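Local coordinates for protein malate dehydrogenase (PDB 3FI9) that probably catalyses the NAD-dependent interconversion of malate and oxaloacetate, at residues A151-T156 / Q238-V243. Numbering follows the deposited sequence.
Sequences AGLDST and QSPSYV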
ATOM      1  N   ALA A 151       0.953 -14.530 -11.929  1.00 16.13           N
ATOM      2  CA  ALA A 151       1.308 -15.906 -11.723  1.00 18.57           C
ATOM      3  C   ALA A 151       2.574 -16.049 -10.881  1.00 19.03           C
ATOM      4  O   ALA A 151       3.070 -17.169 -10.734  1.00 19.92           O
ATOM      5  CB  ALA A 151       1.497 -16.616 -13.077  1.00 19.04           C
ATOM      6  N   GLY A 152       3.097 -14.939 -10.341  1.00 18.11           N
ATOM      7  CA  GLY A 152       4.446 -14.945  -9.697  1.00 18.71           C
ATOM      8  C   GLY A 152       4.416 -15.315  -8.201  1.00 18.92           C
ATOM      9  O   GLY A 152       5.461 -15.587  -7.578  1.00 18.71           O
ATOM     10  N   LEU A 153       3.233 -15.265  -7.596  1.00 18.30           N
ATOM     11  CA  LEU A 153       3.128 -15.506  -6.136  1.00 18.13           C
ATOM     12  C   LEU A 153       3.572 -16.903  -5.740  1.00 17.30           C
ATOM     13  O   LEU A 153       4.056 -17.078  -4.630  1.00 16.47           O
ATOM     14  CB  LEU A 153       1.724 -15.212  -5.560  1.00 17.20           C
ATOM     15  CG  LEU A 153       1.225 -13.749  -5.596  1.00 21.00           C
ATOM     16  CD1 LEU A 153      -0.050 -13.558  -4.726  1.00 19.74           C
ATOM     17  CD2 LEU A 153       2.291 -12.723  -5.146  1.00 19.43           C
ATOM     18  N   ASP A 154       3.399 -17.892  -6.608  1.00 16.38           N
ATOM     19  CA  ASP A 154       3.877 -19.241  -6.262  1.00 18.52           C
ATOM     20  C   ASP A 154       5.416 -19.191  -6.136  1.00 17.91           C
ATOM     21  O   ASP A 154       6.001 -19.827  -5.249  1.00 17.43           O
ATOM     22  CB  ASP A 154       3.448 -20.298  -7.320  1.00 18.59           C
ATOM     23  CG  ASP A 154       2.001 -20.838  -7.093  1.00 22.38           C
ATOM     24  OD1 ASP A 154       1.364 -20.535  -6.064  1.00 22.34           O
ATOM     25  OD2 ASP A 154       1.487 -21.570  -7.965  1.00 28.74           O
ATOM     26  N   SER A 155       6.051 -18.411  -7.010  1.00 15.56           N
ATOM     27  CA  SER A 155       7.505 -18.277  -6.980  1.00 15.27           C
ATOM     28  C   SER A 155       8.045 -17.466  -5.774  1.00 15.65           C
ATOM     29  O   SER A 155       9.070 -17.830  -5.187  1.00 14.55           O
ATOM     30  CB  SER A 155       8.019 -17.711  -8.307  1.00 16.90           C
ATOM     31  OG  SER A 155       7.770 -18.607  -9.395  1.00 15.86           O
ATOM     32  N   THR A 156       7.352 -16.394  -5.377  1.00 15.78           N
ATOM     33  CA  THR A 156       7.804 -15.577  -4.225  1.00 15.26           C
ATOM     34  C   THR A 156       7.512 -16.336  -2.944  1.00 14.41           C
ATOM     35  O   THR A 156       8.286 -16.269  -1.978  1.00 14.57           O
ATOM     36  CB  THR A 156       7.128 -14.170  -4.181  1.00 14.30           C
ATOM     37  OG1 THR A 156       5.696 -14.301  -4.012  1.00 15.04           O
ATOM     38  CG2 THR A 156       7.414 -13.429  -5.461  1.00 15.59           C
ATOM     39  N   GLN A 238      -2.332  -7.421  -0.340  1.00 15.82           N
ATOM     40  CA  GLN A 238      -1.182  -6.571  -0.568  1.00 16.08           C
ATOM     41  C   GLN A 238      -0.200  -7.217  -1.553  1.00 15.64           C
ATOM     42  O   GLN A 238       0.316  -6.524  -2.483  1.00 15.49           O
ATOM     43  CB  GLN A 238      -0.490  -6.221   0.732  1.00 15.30           C
ATOM     44  CG  GLN A 238      -1.364  -5.441   1.707  1.00 16.51           C
ATOM     45  CD  GLN A 238      -0.595  -5.133   3.016  1.00 20.02           C
ATOM     46  OE1 GLN A 238      -0.918  -5.695   4.098  1.00 19.37           O
ATOM     47  NE2 GLN A 238       0.457  -4.287   2.914  1.00 18.58           N
ATOM     48  N   SER A 239       0.072  -8.522  -1.410  1.00 13.87           N
ATOM     49  CA  SER A 239       1.035  -9.102  -2.363  1.00 14.73           C
ATOM     50  C   SER A 239       0.529  -9.211  -3.820  1.00 14.47           C
ATOM     51  O   SER A 239       1.259  -8.858  -4.736  1.00 14.93           O
ATOM     52  CB  SER A 239       1.712 -10.399  -1.853  1.00 14.94           C
ATOM     53  OG  SER A 239       0.728 -11.387  -1.449  1.00 14.72           O
ATOM     54  N   PRO A 240      -0.726  -9.681  -4.036  1.00 15.10           N
ATOM     55  CA  PRO A 240      -1.194  -9.728  -5.400  1.00 15.09           C
ATOM     56  C   PRO A 240      -1.226  -8.338  -6.000  1.00 15.81           C
ATOM     57  O   PRO A 240      -1.002  -8.194  -7.177  1.00 16.20           O
ATOM     58  CB  PRO A 240      -2.632 -10.265  -5.303  1.00 15.78           C
ATOM     59  CG  PRO A 240      -3.013 -10.167  -3.870  1.00 15.78           C
ATOM     60  CD  PRO A 240      -1.754 -10.135  -3.061  1.00 13.50           C
ATOM     61  N   SER A 241      -1.524  -7.341  -5.185  1.00 15.06           N
ATOM     62  CA  SER A 241      -1.588  -5.962  -5.657  1.00 16.26           C
ATOM     63  C   SER A 241      -0.217  -5.490  -6.082  1.00 16.26           C
ATOM     64  O   SER A 241       0.009  -5.076  -7.235  1.00 16.87           O
ATOM     65  CB  SER A 241      -2.100  -5.045  -4.545  1.00 15.34           C
ATOM     66  OG  SER A 241      -1.772  -3.702  -4.897  1.00 19.25           O
ATOM     67  N   TYR A 242       0.729  -5.539  -5.148  1.00 15.89           N
ATOM     68  CA  TYR A 242       2.053  -5.020  -5.434  1.00 15.71           C
ATOM     69  C   TYR A 242       2.679  -5.722  -6.669  1.00 15.66           C
ATOM     70  O   TYR A 242       3.216  -5.076  -7.563  1.00 12.05           O
ATOM     71  CB  TYR A 242       2.974  -5.194  -4.215  1.00 15.58           C
ATOM     72  CG  TYR A 242       4.357  -4.736  -4.507  1.00 18.95           C
ATOM     73  CD1 TYR A 242       4.674  -3.375  -4.534  1.00 17.44           C
ATOM     74  CD2 TYR A 242       5.367  -5.655  -4.712  1.00 18.83           C
ATOM     75  CE1 TYR A 242       5.999  -2.949  -4.809  1.00 17.64           C
ATOM     76  CE2 TYR A 242       6.639  -5.240  -5.001  1.00 20.06           C
ATOM     77  CZ  TYR A 242       6.942  -3.903  -5.061  1.00 18.05           C
ATOM     78  OH  TYR A 242       8.256  -3.566  -5.309  1.00 23.89           O
ATOM     79  N   VAL A 243       2.560  -7.042  -6.736  1.00 15.46           N
ATOM     80  CA  VAL A 243       3.252  -7.793  -7.811  1.00 14.42           C
ATOM     81  C   VAL A 243       2.641  -7.461  -9.203  1.00 15.49           C
ATOM     82  O   VAL A 243       3.363  -7.155 -10.184  1.00 13.47           O
ATOM     83  CB  VAL A 243       3.318  -9.312  -7.488  1.00 13.59           C
ATOM     84  CG1 VAL A 243       3.876 -10.104  -8.696  1.00 14.59           C
ATOM     85  CG2 VAL A 243       4.195  -9.527  -6.194  1.00 11.96           C
TER
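In this LDH/MDH fold, the first turn of helix 153-166, which follows strand 147-150 of the Rossmann-type sheet, meets the opening turns of helix 238-251 through one leucine, Leu153. The nearest CA pair is Leu153 and Pro240, 7.3 Å apart, and the Leu153 side chain fills the gap between the two backbones. Leu153 has CG anti to its carbonyl carbon (chi1 -65°), which carries the forked end across to the other helix, where its two methyls divide the work. Leu153 CD1 lies 4.0 Å from Ser239 OG and 4.2 Å from the ring carbon Pro240 CD. Leu153 CD2 packs 3.9 Å from Val243 CG2, and it also sits 4.1 Å from Ser239 CB. Val243 and Pro240 both continue onto Leu150 of the strand, while His56 of the second subunit packs on Leu153, placing the contact at the interface with that subunit. Asp154, next in the chain, touches His182, the predicted proton acceptor, and Leu153 lies near Arg157, a predicted substrate-binding residue. No hydrogen bond links the two segments, and Ser239 OG is satisfied elsewhere; cohesion between them therefore rests on van der Waals contact and burial of about 180 Å² summed over both segments, Leu153 giving the largest single share.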